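PDB 7L15: T cell receptor mu chain from Monodelphis domestica, which probably serves in antigen recognition, pairing with a T cell receptor gamma chain to form the marsupial gamma mu T cell receptor. Local coordinates for residues Ser46-Tyr51 / Asn86-Gln91; Trp61-Asn66 / Ile77-Glu82; Leu142-Asp147 / Met214-Gly219; Thr166-Leu171 / Asn198-Cys203. All coordinates share one frame; numbering follows the deposited sequence. Where two conformers were deposited one is given.

Contact 1: Ser46-Tyr51 / Asn86-Gln91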
# COMPACT_ATOMS: atom_id res chain seq x y z
N SER A 46 -1.73 25.67 -19.37
CA SER A 46 -1.04 24.58 -18.70
C SER A 46 -1.84 23.29 -18.78
O SER A 46 -3.03 23.28 -19.09
CB SER A 46 -0.75 24.91 -17.24
OG SER A 46 -1.96 24.83 -16.50
N GLN A 47 -1.15 22.19 -18.48
CA GLN A 47 -1.72 20.86 -18.39
C GLN A 47 -1.53 20.35 -16.96
O GLN A 47 -0.39 20.25 -16.49
CB GLN A 47 -1.07 19.92 -19.39
CG GLN A 47 -1.46 18.46 -19.15
CD GLN A 47 -2.88 18.15 -19.64
OE1 GLN A 47 -3.28 18.56 -20.74
NE2 GLN A 47 -3.64 17.42 -18.82
N LEU A 48 -2.63 20.02 -16.30
CA LEU A 48 -2.69 19.71 -14.88
C LEU A 48 -3.48 18.43 -14.65
O LEU A 48 -4.51 18.22 -15.30
CB LEU A 48 -3.34 20.88 -14.10
CG LEU A 48 -2.59 22.21 -14.22
CD1 LEU A 48 -3.20 23.32 -13.40
CD2 LEU A 48 -1.20 21.96 -13.76
N ASP A 49 -3.05 17.60 -13.69
CA ASP A 49 -3.65 16.29 -13.42
C ASP A 49 -3.72 16.04 -11.92
O ASP A 49 -3.05 16.70 -11.12
CB ASP A 49 -2.86 15.14 -14.05
CG ASP A 49 -2.66 15.29 -15.55
OD1 ASP A 49 -3.54 15.85 -16.22
OD2 ASP A 49 -1.61 14.82 -16.06
N TRP A 50 -4.50 15.03 -11.55
CA TRP A 50 -4.55 14.53 -10.18
C TRP A 50 -4.10 13.08 -10.17
O TRP A 50 -4.58 12.28 -10.97
CB TRP A 50 -5.96 14.63 -9.61
CG TRP A 50 -6.41 16.02 -9.29
CD1 TRP A 50 -7.16 16.86 -10.08
CD2 TRP A 50 -6.17 16.74 -8.07
NE1 TRP A 50 -7.40 18.04 -9.42
CE2 TRP A 50 -6.80 17.99 -8.19
CE3 TRP A 50 -5.49 16.44 -6.89
CZ2 TRP A 50 -6.77 18.93 -7.17
CZ3 TRP A 50 -5.45 17.38 -5.88
CH2 TRP A 50 -6.09 18.61 -6.03
N TYR A 51 -3.16 12.75 -9.27
CA TYR A 51 -2.67 11.39 -9.08
C TYR A 51 -2.90 10.97 -7.64
O TYR A 51 -2.74 11.78 -6.72
CB TYR A 51 -1.18 11.28 -9.40
CG TYR A 51 -0.89 11.13 -10.87
CD1 TYR A 51 -1.00 12.21 -11.72
CD2 TYR A 51 -0.52 9.90 -11.40
CE1 TYR A 51 -0.76 12.07 -13.08
CE2 TYR A 51 -0.28 9.75 -12.74
CZ TYR A 51 -0.40 10.84 -13.57
OH TYR A 51 -0.15 10.69 -14.91
N ASN A 86 -6.37 30.74 -10.76
CA ASN A 86 -5.29 29.79 -11.03
C ASN A 86 -5.42 28.51 -10.18
O ASN A 86 -4.43 27.97 -9.68
CB ASN A 86 -3.92 30.44 -10.81
CG ASN A 86 -3.56 31.45 -11.91
OD1 ASN A 86 -4.39 31.85 -12.71
ND2 ASN A 86 -2.29 31.84 -11.94
N GLN A 87 -6.63 28.00 -10.04
CA GLN A 87 -6.88 26.79 -9.27
C GLN A 87 -7.47 25.71 -10.17
O GLN A 87 -8.14 26.01 -11.16
CB GLN A 87 -7.83 27.06 -8.10
CG GLN A 87 -7.38 28.18 -7.18
CD GLN A 87 -8.53 28.72 -6.36
OE1 GLN A 87 -9.68 28.69 -6.80
NE2 GLN A 87 -8.23 29.21 -5.16
N ILE A 88 -7.22 24.44 -9.82
CA ILE A 88 -7.99 23.32 -10.36
C ILE A 88 -8.53 22.51 -9.20
O ILE A 88 -7.96 22.49 -8.11
CB ILE A 88 -7.20 22.39 -11.32
CG1 ILE A 88 -6.29 21.44 -10.54
CG2 ILE A 88 -6.43 23.20 -12.33
CD1 ILE A 88 -5.96 20.18 -11.31
N PHE A 89 -9.63 21.82 -9.47
CA PHE A 89 -10.37 21.08 -8.45
C PHE A 89 -10.51 19.62 -8.85
O PHE A 89 -10.42 19.27 -10.02
CB PHE A 89 -11.74 21.69 -8.22
CG PHE A 89 -11.69 23.15 -7.94
CD1 PHE A 89 -11.67 24.06 -8.99
CD2 PHE A 89 -11.63 23.61 -6.63
CE1 PHE A 89 -11.60 25.42 -8.74
CE2 PHE A 89 -11.55 24.97 -6.37
CZ PHE A 89 -11.55 25.88 -7.43
N LEU A 90 -10.69 18.79 -7.83
CA LEU A 90 -10.97 17.38 -8.01
C LEU A 90 -12.29 17.06 -7.33
O LEU A 90 -12.57 17.56 -6.24
CB LEU A 90 -9.85 16.51 -7.43
CG LEU A 90 -10.11 15.01 -7.31
CD1 LEU A 90 -10.12 14.39 -8.66
CD2 LEU A 90 -9.05 14.33 -6.44
N GLN A 91 -13.12 16.26 -7.98
CA GLN A 91 -14.33 15.78 -7.33
C GLN A 91 -14.46 14.29 -7.53
O GLN A 91 -14.37 13.80 -8.66
CB GLN A 91 -15.57 16.48 -7.86
CG GLN A 91 -16.82 15.82 -7.31
CD GLN A 91 -18.10 16.49 -7.77
OE1 GLN A 91 -18.52 17.50 -7.19
NE2 GLN A 91 -18.74 15.92 -8.79
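The core of the immunoglobulin V-set domain holds this contact, where the two layers of the beta sandwich meet around Trp50. Strands 48-51 and 87-91 have their axes 8.4 Å apart and at 36°. The side chains of Leu48, Trp50, Ile88 and Leu90 fill the gap between these strands of the two layers. The Trp50 indole lies across Leu90. Leu90 CB sits over one face, 3.5 Å from the centroid of the five-membered Trp50 ring, a CH-pi contact. CB is the closest atom of Leu90 to the ring, with CD1 and CD2 further from it. Ile88 meets the same indole tip to tip, with Ile88 CD1 3.2 Å from Trp50 NE1. Ile88 CG1 takes the crowded position between backbone N and carbonyl carbon (chi1 78°). The CG2 branch instead reaches Leu48, and Ile88 CG2 lies 3.4 Å from Leu48 CD1, tighter than usual van der Waals contact. On the other face of the first strand, Gln47 NE2 donates to the syn lone pair of Asp49 OD1 at 3.0 Å, almost in the Gln47 amide plane. That face turns to the T cell receptor gamma chain, where the backbone N of Lys105 of that chain hydrogen-bonds Tyr51 OH. Inside the sandwich, Trp50 also rests on Leu34 and on Cys36 of strand 32-39, while Thr63 of strand 60-65 touches both Trp50 and Leu90.

Contact 2: Trp61-Asn66 / Ile77-Glu82. With NAG (2-acetamido-2-deoxy-beta-D-glucopyranose), chain D.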
# COMPACT_ATOMS: atom_id res chain seq x y z
N TRP A 61 -2.99 7.56 -12.01
CA TRP A 61 -3.65 8.70 -12.61
C TRP A 61 -5.16 8.62 -12.38
O TRP A 61 -5.77 7.56 -12.54
CB TRP A 61 -3.34 8.74 -14.10
CG TRP A 61 -4.03 9.83 -14.84
CD1 TRP A 61 -3.65 11.13 -14.94
CD2 TRP A 61 -5.24 9.71 -15.61
NE1 TRP A 61 -4.53 11.83 -15.72
CE2 TRP A 61 -5.52 10.98 -16.15
CE3 TRP A 61 -6.10 8.65 -15.90
CZ2 TRP A 61 -6.64 11.23 -16.96
CZ3 TRP A 61 -7.22 8.89 -16.71
CH2 TRP A 61 -7.47 10.17 -17.22
N LEU A 62 -5.77 9.75 -12.01
CA LEU A 62 -7.21 9.82 -11.78
C LEU A 62 -7.94 10.63 -12.83
O LEU A 62 -9.00 10.20 -13.30
CB LEU A 62 -7.49 10.44 -10.41
CG LEU A 62 -6.95 9.75 -9.18
CD1 LEU A 62 -7.40 10.52 -7.98
CD2 LEU A 62 -7.43 8.32 -9.13
N THR A 63 -7.43 11.82 -13.17
CA THR A 63 -8.10 12.76 -14.06
C THR A 63 -7.13 13.89 -14.36
O THR A 63 -6.14 14.08 -13.64
CB THR A 63 -9.39 13.31 -13.43
OG1 THR A 63 -9.95 14.33 -14.27
CG2 THR A 63 -9.12 13.88 -12.06
N GLY A 64 -7.40 14.62 -15.44
CA GLY A 64 -6.56 15.76 -15.79
C GLY A 64 -7.29 16.67 -16.74
O GLY A 64 -8.37 16.34 -17.24
N LEU A 65 -6.70 17.84 -16.99
CA LEU A 65 -7.38 18.79 -17.86
C LEU A 65 -6.42 19.86 -18.34
O LEU A 65 -5.37 20.12 -17.73
CB LEU A 65 -8.57 19.45 -17.16
CG LEU A 65 -8.34 20.55 -16.11
CD1 LEU A 65 -9.63 21.28 -15.78
CD2 LEU A 65 -7.72 19.99 -14.85
N ASN A 66 -6.78 20.44 -19.48
CA ASN A 66 -6.21 21.70 -19.96
C ASN A 66 -7.39 22.57 -20.38
O ASN A 66 -8.55 22.31 -20.04
CB ASN A 66 -5.18 21.47 -21.07
CG ASN A 66 -5.74 20.72 -22.27
OD1 ASN A 66 -6.86 20.96 -22.72
ND2 ASN A 66 -4.94 19.79 -22.80
N ILE A 77 -15.44 10.46 -11.06
CA ILE A 77 -14.27 11.32 -10.87
C ILE A 77 -14.27 12.43 -11.92
O ILE A 77 -14.40 12.15 -13.12
CB ILE A 77 -12.97 10.51 -10.98
CG1 ILE A 77 -12.94 9.39 -9.93
CG2 ILE A 77 -11.72 11.44 -10.94
CD1 ILE A 77 -11.64 8.62 -9.87
N THR A 78 -14.11 13.69 -11.49
CA THR A 78 -14.03 14.80 -12.43
C THR A 78 -13.08 15.87 -11.89
O THR A 78 -12.77 15.91 -10.70
CB THR A 78 -15.40 15.44 -12.74
OG1 THR A 78 -16.03 15.83 -11.52
CG2 THR A 78 -16.34 14.48 -13.49
N SER A 79 -12.64 16.75 -12.78
CA SER A 79 -11.82 17.88 -12.39
C SER A 79 -12.32 19.12 -13.12
O SER A 79 -13.04 19.03 -14.11
CB SER A 79 -10.34 17.62 -12.67
OG SER A 79 -10.17 17.23 -14.01
N SER A 80 -11.94 20.29 -12.62
CA SER A 80 -12.40 21.53 -13.22
C SER A 80 -11.43 22.64 -12.84
O SER A 80 -10.55 22.45 -11.99
CB SER A 80 -13.82 21.87 -12.78
OG SER A 80 -13.89 21.96 -11.37
N ARG A 81 -11.63 23.80 -13.46
CA ARG A 81 -10.69 24.92 -13.43
C ARG A 81 -11.38 26.22 -13.05
O ARG A 81 -12.51 26.48 -13.47
CB ARG A 81 -10.03 25.10 -14.79
CG ARG A 81 -8.57 24.81 -14.79
CD ARG A 81 -8.04 24.62 -16.20
NE ARG A 81 -8.14 25.83 -17.00
CZ ARG A 81 -7.22 26.20 -17.89
NH1 ARG A 81 -6.14 25.46 -18.07
NH2 ARG A 81 -7.38 27.32 -18.60
N GLU A 82 -10.67 27.06 -12.29
CA GLU A 82 -11.09 28.42 -11.97
C GLU A 82 -9.98 29.36 -12.44
O GLU A 82 -8.97 29.52 -11.75
CB GLU A 82 -11.36 28.57 -10.48
CG GLU A 82 -11.63 30.00 -10.02
CD GLU A 82 -13.10 30.36 -10.04
OE1 GLU A 82 -13.42 31.56 -9.95
OE2 GLU A 82 -13.93 29.43 -10.14
C1 NAG D . -5.28 18.98 -23.95
C2 NAG D . -4.45 19.45 -25.16
C3 NAG D . -4.72 18.57 -26.38
C4 NAG D . -4.52 17.10 -26.02
C5 NAG D . -5.44 16.76 -24.86
C6 NAG D . -5.38 15.31 -24.43
C7 NAG D . -3.90 21.85 -25.16
C8 NAG D . -4.36 23.23 -25.51
N2 NAG D . -4.73 20.85 -25.46
O3 NAG D . -3.85 18.92 -27.45
O4 NAG D . -4.78 16.26 -27.14
O5 NAG D . -5.06 17.56 -23.73
O6 NAG D . -4.09 14.94 -23.97
O7 NAG D . -2.81 21.64 -24.62
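At one edge of the V-set sandwich, strand 61-65 packs against strand 77-82 and leads into the N-glycosylated Asn66. The two strand axes approach to 6.5 Å at 29°. A hydroxyl pair sits at the middle: Ser79 OG donates to Thr63 OG1 at 2.9 Å. Thr63 OG1 thus has two hydrogen-bond partners, Ser79 OG and Asp71 O. The methyl of Thr63 crosses to the branch methyl of Ile77, with Thr63 CG2 3.7 Å from Ile77 CG2. Further along, Leu65 CG takes the crowded position between backbone N and carbonyl carbon (chi1 76°). Leu65 CD1 then lies 3.7 Å from Arg81 CD, beside the arginine's aliphatic part. The Arg81 chain bends at chi3, and Asn66 O comes over one face of its guanidinium. Arg81 NE makes a salt bridge with Asp83, and Arg81 NH1 hydrogen-bonds Lys44 O. The CB of Asn66 points away from strand 77-82. Asn66 ND2 is bonded covalently to NAG C1 at 1.4 Å and hydrogen-bonds Gln47 OE1, just before strand 48-53. Asn66 OD1 accepts from the backbone N of Ser68 and Ser69, which holds the amide in place. Strand 70-72 touches Thr63, Leu65 and Ser79, and strand 87-92 meets Thr63 through Leu90.

Contact 3: Leu142-Asp147 / Met214-Gly219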
# COMPACT_ATOMS: atom_id res chain seq x y z
N LEU A 142 -11.93 -18.25 19.44
CA LEU A 142 -10.55 -18.62 19.71
C LEU A 142 -10.06 -19.60 18.66
O LEU A 142 -10.79 -20.52 18.27
CB LEU A 142 -10.41 -19.25 21.10
CG LEU A 142 -10.39 -18.35 22.33
CD1 LEU A 142 -10.51 -19.21 23.58
CD2 LEU A 142 -9.11 -17.56 22.34
N VAL A 143 -8.83 -19.40 18.19
CA VAL A 143 -8.19 -20.31 17.25
C VAL A 143 -6.76 -20.52 17.72
O VAL A 143 -6.12 -19.60 18.22
CB VAL A 143 -8.20 -19.79 15.80
CG1 VAL A 143 -7.86 -20.93 14.83
CG2 VAL A 143 -9.53 -19.13 15.45
N ARG A 144 -6.26 -21.73 17.50
CA ARG A 144 -4.95 -22.14 17.99
C ARG A 144 -4.13 -22.76 16.87
O ARG A 144 -4.66 -23.37 15.94
CB ARG A 144 -5.07 -23.16 19.12
CG ARG A 144 -4.57 -22.67 20.44
CD ARG A 144 -4.43 -23.83 21.40
NE ARG A 144 -4.12 -23.37 22.75
CZ ARG A 144 -5.03 -23.15 23.69
NH1 ARG A 144 -6.32 -23.34 23.43
NH2 ARG A 144 -4.65 -22.73 24.89
N ASP A 145 -2.82 -22.56 16.94
CA ASP A 145 -1.86 -23.30 16.13
C ASP A 145 -0.60 -23.41 16.99
O ASP A 145 0.11 -22.42 17.19
CB ASP A 145 -1.58 -22.60 14.80
CG ASP A 145 -0.78 -23.47 13.84
OD1 ASP A 145 -1.21 -24.61 13.56
OD2 ASP A 145 0.26 -23.00 13.35
N GLN A 146 -0.38 -24.61 17.55
CA GLN A 146 0.74 -24.90 18.45
C GLN A 146 0.67 -23.93 19.62
O GLN A 146 -0.35 -23.95 20.33
CB GLN A 146 2.03 -24.88 17.64
CG GLN A 146 1.93 -25.70 16.37
CD GLN A 146 3.27 -25.92 15.72
OE1 GLN A 146 4.19 -26.44 16.34
NE2 GLN A 146 3.39 -25.53 14.45
N ASP A 147 1.69 -23.11 19.88
CA ASP A 147 1.74 -22.21 21.02
C ASP A 147 1.23 -20.82 20.68
O ASP A 147 1.38 -19.89 21.49
CB ASP A 147 3.16 -22.11 21.58
CG ASP A 147 4.14 -21.49 20.59
OD1 ASP A 147 4.23 -21.98 19.44
OD2 ASP A 147 4.81 -20.50 20.95
N MET A 214 -14.87 -15.83 24.68
CA MET A 214 -14.79 -17.27 24.49
C MET A 214 -13.62 -17.80 25.31
O MET A 214 -12.59 -17.13 25.44
CB MET A 214 -14.61 -17.64 23.00
CG MET A 214 -14.50 -19.16 22.75
SD MET A 214 -14.86 -19.63 21.03
CE MET A 214 -13.55 -20.77 20.64
N SER A 215 -13.76 -19.00 25.87
CA SER A 215 -12.66 -19.63 26.58
C SER A 215 -12.55 -21.09 26.17
O SER A 215 -13.55 -21.77 25.95
CB SER A 215 -12.82 -19.58 28.13
OG SER A 215 -13.91 -18.80 28.57
N HIS A 216 -11.31 -21.56 26.08
CA HIS A 216 -11.03 -22.98 25.96
C HIS A 216 -10.55 -23.43 27.34
O HIS A 216 -9.45 -23.08 27.77
CB HIS A 216 -9.98 -23.24 24.88
CG HIS A 216 -10.53 -23.22 23.49
ND1 HIS A 216 -9.72 -23.23 22.37
CD2 HIS A 216 -11.80 -23.21 23.03
CE1 HIS A 216 -10.47 -23.21 21.29
NE2 HIS A 216 -11.74 -23.21 21.66
N GLN A 217 -11.41 -24.17 28.05
CA GLN A 217 -11.08 -24.62 29.39
C GLN A 217 -10.07 -25.76 29.33
O GLN A 217 -10.01 -26.51 28.35
CB GLN A 217 -12.33 -25.07 30.15
CG GLN A 217 -13.34 -23.95 30.44
CD GLN A 217 -12.78 -22.80 31.30
OE1 GLN A 217 -11.81 -22.97 32.03
NE2 GLN A 217 -13.42 -21.63 31.20
N ALA A 218 -9.25 -25.85 30.37
CA ALA A 218 -8.35 -26.98 30.55
C ALA A 218 -8.88 -28.01 31.55
O ALA A 218 -8.40 -29.15 31.55
CB ALA A 218 -6.97 -26.49 31.01
N GLY A 219 -9.85 -27.63 32.38
CA GLY A 219 -10.53 -28.58 33.24
C GLY A 219 -12.04 -28.39 33.15
O GLY A 219 -12.54 -27.46 32.52
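The two layers of the C1-set beta sandwich face each other here, strand 142-145 from one sheet and strand 214-216 from the other. Their axes come within 8.2 Å at 37°. The tight part is built round Leu142, the one buried residue among those that touch. Its side chain points across the gap and is gripped by Met214 and His216. The Met214 chain runs out with CG anti to its backbone N, then bends at chi3, which brings SD and CE up to the backbone N and CB of Leu142. Leu142 N makes a weak hydrogen bond to Met214 SD at 3.6 Å, fairly straight at 162°. The methyl beside it packs closely, with Met214 CE 3.5 Å from Leu142 CB. Leu142 CB also lies over one face of the His216 imidazole, 4.2 Å from the ring centroid, as a CH-pi contact. The tip of Leu142 reaches the backbone, where Leu142 CD1 is 3.5 Å from His216 N.

Packing loosens toward the ends of both strands. His216 is only partly buried and was modelled in two conformers. Beyond Arg144 and His216 the chains diverge and make no contact with each other. Arg144 reaches over from the first strand, extended from CG to NE, while its NH2 makes weak hydrogen bonds to Gly196 O and Asp199 O. It meets His216 tip to tip and edge to edge, the two planes 19° apart, with Arg144 NH1 3.6 Å from His216 ND1.

Contact 4: Thr166-Leu171 / Asn198-Cys203; sequences TSSGTL and NDAITC
Backbone groups of Thr166 and Thr202 satisfy each other in an antiparallel hydrogen-bonded pair. Thr166 N donates to Thr202 O at 2.9 Å and 155°. Thr202 N donates to Thr166 O at 2.8 Å, with 149° at the hydrogen. It approaches that oxygen nearly along the C=O axis. The two threonine side chains lie side by side on the same face of the sheet. Thr166 OG1, in the crowded position between its backbone N and carbonyl carbon, hydrogen-bonds a water at 2.6 Å. The same water donates to Thr202 O at 3.2 Å, giving this carbonyl a second donor. Ser167 OG swings anti to its own backbone N (chi1 -165°) and donates to Ala200 O at 2.6 Å, in the carbonyl plane. Ser167 CA lies 3.1 Å from Ala200 O, as a CA-H...O contact. The backbone of Ser167 is engaged within its own hairpin. Ser167 N donates to Thr170 O at 3.0 Å, and Thr170 N donates back to Ser167 O at 3.3 Å. Ser168 and Gly169 fill the corners of this type I' turn. Ile201 and Cys203 lie on the face away from the threonine side chains, toward the other sheet. Ile201 CB points away from 166-171, but CD1 comes back to Thr166 O. The hairpin 162-167/170-173 lies beside strand 201-207, whose Cys203 forms the disulfide to Cys151 that joins the two sheets, the family feature of the immunoglobulin sandwich.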
# COMPACT_ATOMS: atom_id res chain seq x y z
N THR A 166 -6.11 -14.08 28.40
CA THR A 166 -5.66 -14.44 29.74
C THR A 166 -5.66 -15.94 29.90
O THR A 166 -6.51 -16.65 29.34
CB THR A 166 -6.55 -13.83 30.83
OG1 THR A 166 -7.91 -14.22 30.60
CG2 THR A 166 -6.44 -12.30 30.82
N SER A 167 -4.70 -16.43 30.68
CA SER A 167 -4.59 -17.84 31.04
C SER A 167 -4.80 -17.95 32.54
O SER A 167 -3.97 -17.48 33.33
CB SER A 167 -3.23 -18.39 30.61
OG SER A 167 -3.23 -19.81 30.63
N SER A 168 -5.94 -18.52 32.93
CA SER A 168 -6.34 -18.66 34.34
C SER A 168 -6.18 -17.34 35.10
O SER A 168 -5.71 -17.31 36.24
CB SER A 168 -5.59 -19.79 35.03
OG SER A 168 -6.34 -21.00 34.99
N GLY A 169 -6.55 -16.24 34.45
CA GLY A 169 -6.69 -14.97 35.12
C GLY A 169 -5.58 -13.98 34.87
O GLY A 169 -5.78 -12.78 35.11
N THR A 170 -4.42 -14.40 34.38
CA THR A 170 -3.33 -13.45 34.18
C THR A 170 -3.01 -13.27 32.69
O THR A 170 -3.09 -14.22 31.90
CB THR A 170 -2.09 -13.88 34.98
OG1 THR A 170 -1.70 -15.21 34.59
CG2 THR A 170 -2.41 -13.87 36.49
N LEU A 171 -2.69 -12.02 32.33
CA LEU A 171 -2.42 -11.64 30.95
C LEU A 171 -1.31 -12.50 30.36
O LEU A 171 -0.27 -12.69 30.98
CB LEU A 171 -2.01 -10.18 30.88
CG LEU A 171 -3.04 -9.06 30.85
CD1 LEU A 171 -2.31 -7.76 30.95
CD2 LEU A 171 -3.86 -9.11 29.57
N ASN A 198 -1.79 -26.42 25.71
CA ASN A 198 -2.61 -27.06 26.72
C ASN A 198 -3.05 -26.11 27.83
O ASN A 198 -3.75 -26.55 28.76
CB ASN A 198 -1.86 -28.26 27.32
CG ASN A 198 -1.57 -29.33 26.28
OD1 ASN A 198 -2.48 -30.01 25.79
ND2 ASN A 198 -0.29 -29.50 25.94
N ASP A 199 -2.69 -24.84 27.77
CA ASP A 199 -3.11 -23.92 28.83
C ASP A 199 -4.55 -23.47 28.60
O ASP A 199 -5.03 -23.39 27.46
CB ASP A 199 -2.18 -22.70 28.90
CG ASP A 199 -0.81 -23.04 29.46
OD1 ASP A 199 -0.63 -24.18 29.93
OD2 ASP A 199 0.08 -22.16 29.42
N ALA A 200 -5.24 -23.20 29.70
CA ALA A 200 -6.56 -22.59 29.61
C ALA A 200 -6.41 -21.16 29.11
O ALA A 200 -5.54 -20.41 29.57
CB ALA A 200 -7.26 -22.61 30.97
N ILE A 201 -7.23 -20.78 28.14
CA ILE A 201 -7.12 -19.47 27.53
C ILE A 201 -8.51 -18.85 27.45
O ILE A 201 -9.50 -19.54 27.19
CB ILE A 201 -6.44 -19.55 26.13
CG1 ILE A 201 -6.34 -18.16 25.51
CG2 ILE A 201 -7.15 -20.54 25.22
CD1 ILE A 201 -5.53 -17.21 26.36
N THR A 202 -8.58 -17.55 27.71
CA THR A 202 -9.82 -16.80 27.60
C THR A 202 -9.56 -15.55 26.79
O THR A 202 -8.61 -14.81 27.08
CB THR A 202 -10.39 -16.43 28.97
OG1 THR A 202 -10.83 -17.62 29.65
CG2 THR A 202 -11.57 -15.48 28.82
N CYS A 203 -10.38 -15.30 25.79
CA CYS A 203 -10.35 -14.04 25.09
C CYS A 203 -11.56 -13.23 25.52
O CYS A 203 -12.69 -13.71 25.44
CB CYS A 203 -10.36 -14.22 23.57
SG CYS A 203 -10.16 -12.64 22.80
O HOH W 1 -9.35 -12.62 29.22

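From the N terminus the chain enters the V-set domain, where contact 1 opens at 46-51 and closes at 86-91. Contact 2 opens and closes within that span, joining 61-66 to 77-82. The two touch, because strand 48-53 pairs with 60-65 and strand 77-82 pairs with 87-92. Together they tie the two layers of the V-set sandwich at its centre and along one edge. Both close before contact 3 opens. Contact 3 spans 142-147 to 214-219 and joins the two sheets of the C1-set sandwich. Contact 4 lies within it and pairs strands 162-167 and 201-207 in one of them. These two meet where strands 201-207 and 210-216 pair. The centres of contacts 1 and 3 are about 55 Å apart.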